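Local atomic coordinates of mandelate racemase / muconate lactonizing enzyme, C-terminal domain protein (Pseudovibrio sp. JE062, PDB entry 4JHM), a protein that belongs to the enolase superfamily, pairing a mandelate racemase/muconate lactonizing enzyme-type N-terminal domain with a TIM-barrel-like C-terminal domain. Residues 267-272 with 294-299. Residues are numbered along the deposited sequence; the frame is centred on the assembly and turned at random.
Sequences SDVRQD and KNLEIQ
V269 and L296 lie at the centre of a buried, strand-like pairing of two extended segments, 267-272 and 294-299, which flank helix 279-291 in the C-terminal domain. The segments run the same way, their end-to-end directions 36° apart, and a single backbone bridge joins V269 to L296. Two hydrogen bonds define the pairing. V269 N donates to N295 O at 3.0 Å; farther along, Q299 N donates to Q271 O at 3.1 Å, nearly straight at the hydrogen (178°). Between them V269 O receives a CA-H...O contact from L296 CA at 3.1 Å.

Apolar packing lies beside the bridge, where V269 CG2 meets L296 CG at 3.6 Å. V269 and Q271 also touch helices 254-262 and 279-291, and L296 reaches C285 of the latter, so this face is covered by helices. R270, D268 and E297 mark the other face. R270 CG lies anti to the backbone N (chi1 167°) and the chain bends at chi3; E297 O lies over one face of the guanidinium, 3.5 Å from NH1, at an angle too poor for a hydrogen bond. Its NH2 instead bonds S245 OG, which also holds D268 OD1, while the E297 carboxylate takes the backbone N-H groups of N321 and F322. The D272 and Q299 side chains cross at about a right angle, D272 CB meeting Q299 CB at 4.0 Å, and D272 OD1 is bonded by N310 ND2.

Two nearly parallel extended segments joined through helix 279-291 are consistent with the right-handed beta-alpha-beta crossover that recurs in the TIM barrel of this superfamily.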
ATOM      1  N   SER A 267       1.072  -3.353  20.514  1.00 55.51           N
ATOM      2  CA  SER A 267      -0.010  -2.619  21.182  1.00 53.94           C
ATOM      3  C   SER A 267       0.556  -1.659  22.232  1.00 55.18           C
ATOM      4  O   SER A 267      -0.138  -0.765  22.717  1.00 61.68           O
ATOM      5  CB  SER A 267      -0.962  -3.593  21.861  1.00 54.41           C
ATOM      6  OG  SER A 267      -1.346  -4.624  20.977  1.00 60.30           O
ATOM      7  N   ASP A 268       1.818  -1.863  22.591  1.00 56.74           N
ATOM      8  CA  ASP A 268       2.541  -0.955  23.478  1.00 57.44           C
ATOM      9  C   ASP A 268       4.003  -0.972  23.076  1.00 61.24           C
ATOM     10  O   ASP A 268       4.359  -1.520  22.030  1.00 65.03           O
ATOM     11  CB  ASP A 268       2.388  -1.374  24.944  1.00 56.59           C
ATOM     12  CG  ASP A 268       2.899  -2.784  25.220  1.00 59.96           C
ATOM     13  OD1 ASP A 268       3.878  -3.223  24.572  1.00 60.01           O
ATOM     14  OD2 ASP A 268       2.318  -3.457  26.100  1.00 61.55           O
ATOM     15  N   VAL A 269       4.859  -0.367  23.887  1.00 58.56           N
ATOM     16  CA  VAL A 269       6.290  -0.543  23.699  1.00 57.57           C
ATOM     17  C   VAL A 269       6.897  -0.894  25.038  1.00 58.36           C
ATOM     18  O   VAL A 269       6.477  -0.383  26.074  1.00 70.76           O
ATOM     19  CB  VAL A 269       6.971   0.681  23.042  1.00 57.08           C
ATOM     20  CG1 VAL A 269       6.012   1.852  22.957  1.00 63.59           C
ATOM     21  CG2 VAL A 269       8.256   1.057  23.770  1.00 56.30           C
ATOM     22  N   ARG A 270       7.863  -1.799  25.012  1.00 53.43           N
ATOM     23  CA  ARG A 270       8.451  -2.313  26.230  1.00 52.70           C
ATOM     24  C   ARG A 270       9.952  -2.145  26.158  1.00 52.55           C
ATOM     25  O   ARG A 270      10.616  -2.755  25.328  1.00 49.92           O
ATOM     26  CB  ARG A 270       8.084  -3.780  26.418  1.00 52.33           C
ATOM     27  CG  ARG A 270       8.903  -4.497  27.481  1.00 60.62           C
ATOM     28  CD  ARG A 270       8.455  -5.942  27.605  1.00 64.13           C
ATOM     29  NE  ARG A 270       6.998  -5.999  27.617  1.00 64.87           N
ATOM     30  CZ  ARG A 270       6.255  -5.729  28.681  1.00 65.02           C
ATOM     31  NH1 ARG A 270       6.836  -5.405  29.828  1.00 66.03           N
ATOM     32  NH2 ARG A 270       4.933  -5.782  28.599  1.00 67.25           N
ATOM     33  N   GLN A 271      10.475  -1.294  27.030  1.00 55.03           N
ATOM     34  CA  GLN A 271      11.892  -1.022  27.075  1.00 57.88           C
ATOM     35  C   GLN A 271      12.344  -1.050  28.511  1.00 64.04           C
ATOM     36  O   GLN A 271      11.535  -0.960  29.432  1.00 69.12           O
ATOM     37  CB  GLN A 271      12.195   0.353  26.497  1.00 59.44           C
ATOM     38  CG  GLN A 271      11.873   0.496  25.025  1.00 63.43           C
ATOM     39  CD  GLN A 271      12.941  -0.103  24.144  1.00 66.05           C
ATOM     40  OE1 GLN A 271      13.091  -1.319  24.077  1.00 68.87           O
ATOM     41  NE2 GLN A 271      13.692   0.755  23.456  1.00 64.81           N
ATOM     42  N   ASP A 272      13.651  -1.170  28.685  1.00 69.02           N
ATOM     43  CA  ASP A 272      14.275  -1.134  29.987  1.00 64.10           C
ATOM     44  C   ASP A 272      15.349  -0.066  29.895  1.00 62.13           C
ATOM     45  O   ASP A 272      16.141  -0.053  28.952  1.00 63.49           O
ATOM     46  CB  ASP A 272      14.879  -2.502  30.308  1.00 67.77           C
ATOM     47  CG  ASP A 272      15.387  -2.605  31.729  1.00 72.10           C
ATOM     48  OD1 ASP A 272      15.557  -1.561  32.391  1.00 71.39           O
ATOM     49  OD2 ASP A 272      15.622  -3.744  32.183  1.00 79.95           O
ATOM     50  N   LYS A 294       0.008   5.278  22.538  1.00 54.72           N
ATOM     51  CA  LYS A 294       0.165   4.022  23.246  1.00 53.69           C
ATOM     52  C   LYS A 294       1.060   4.174  24.471  1.00 58.97           C
ATOM     53  O   LYS A 294       1.756   5.179  24.630  1.00 60.52           O
ATOM     54  CB  LYS A 294       0.741   2.947  22.316  1.00 56.54           C
ATOM     55  CG  LYS A 294       0.040   2.852  20.975  1.00 56.39           C
ATOM     56  CD  LYS A 294       0.144   1.478  20.338  1.00 56.57           C
ATOM     57  CE  LYS A 294      -0.199   1.572  18.857  1.00 63.40           C
ATOM     58  NZ  LYS A 294      -0.636   0.287  18.253  1.00 66.01           N
ATOM     59  N   ASN A 295       1.036   3.157  25.327  1.00 59.17           N
ATOM     60  CA  ASN A 295       1.808   3.159  26.556  1.00 63.80           C
ATOM     61  C   ASN A 295       3.167   2.491  26.404  1.00 62.61           C
ATOM     62  O   ASN A 295       3.396   1.724  25.466  1.00 68.43           O
ATOM     63  CB  ASN A 295       1.022   2.444  27.650  1.00 68.15           C
ATOM     64  CG  ASN A 295      -0.224   3.197  28.048  1.00 68.45           C
ATOM     65  OD1 ASN A 295      -0.365   4.377  27.753  1.00 70.12           O
ATOM     66  ND2 ASN A 295      -1.132   2.519  28.732  1.00 77.88           N
ATOM     67  N   LEU A 296       4.064   2.798  27.333  1.00 58.17           N
ATOM     68  CA  LEU A 296       5.349   2.139  27.411  1.00 60.77           C
ATOM     69  C   LEU A 296       5.406   1.380  28.725  1.00 62.18           C
ATOM     70  O   LEU A 296       5.706   1.957  29.762  1.00 69.51           O
ATOM     71  CB  LEU A 296       6.490   3.159  27.343  1.00 67.56           C
ATOM     72  CG  LEU A 296       7.881   2.573  27.052  1.00 73.03           C
ATOM     73  CD1 LEU A 296       8.890   3.666  26.739  1.00 75.84           C
ATOM     74  CD2 LEU A 296       8.387   1.713  28.199  1.00 76.66           C
ATOM     75  N   GLU A 297       5.109   0.087  28.685  1.00 62.81           N
ATOM     76  CA  GLU A 297       5.145  -0.737  29.886  1.00 62.54           C
ATOM     77  C   GLU A 297       6.582  -1.132  30.189  1.00 62.99           C
ATOM     78  O   GLU A 297       7.172  -1.943  29.480  1.00 72.58           O
ATOM     79  CB  GLU A 297       4.271  -1.977  29.710  1.00 60.30           C
ATOM     80  CG  GLU A 297       2.817  -1.650  29.417  1.00 64.48           C
ATOM     81  CD  GLU A 297       2.192  -0.728  30.452  1.00 68.15           C
ATOM     82  OE1 GLU A 297       2.535  -0.854  31.645  1.00 74.57           O
ATOM     83  OE2 GLU A 297       1.343   0.114  30.076  1.00 69.10           O
ATOM     84  N   ILE A 298       7.140  -0.549  31.245  1.00 62.47           N
ATOM     85  CA  ILE A 298       8.552  -0.719  31.570  1.00 61.28           C
ATOM     86  C   ILE A 298       8.888  -2.141  31.979  1.00 60.99           C
ATOM     87  O   ILE A 298       8.114  -2.820  32.652  1.00 60.17           O
ATOM     88  CB  ILE A 298       9.006   0.214  32.721  1.00 65.81           C
ATOM     89  CG1 ILE A 298       8.074   0.078  33.930  1.00 65.59           C
ATOM     90  CG2 ILE A 298       9.061   1.661  32.253  1.00 66.58           C
ATOM     91  CD1 ILE A 298       8.494   0.899  35.131  1.00 68.95           C
ATOM     92  N   GLN A 299      10.060  -2.582  31.555  1.00 60.36           N
ATOM     93  CA  GLN A 299      10.631  -3.803  32.060  1.00 62.91           C
ATOM     94  C   GLN A 299      11.519  -3.422  33.233  1.00 65.64           C
ATOM     95  O   GLN A 299      12.705  -3.141  33.062  1.00 65.85           O
ATOM     96  CB  GLN A 299      11.436  -4.492  30.965  1.00 64.63           C
ATOM     97  CG  GLN A 299      12.301  -5.629  31.460  1.00 68.94           C
ATOM     98  CD  GLN A 299      12.437  -6.722  30.432  1.00 71.61           C
ATOM     99  OE1 GLN A 299      13.538  -7.037  29.984  1.00 72.64           O
ATOM    100  NE2 GLN A 299      11.310  -7.301  30.040  1.00 75.26           N
TER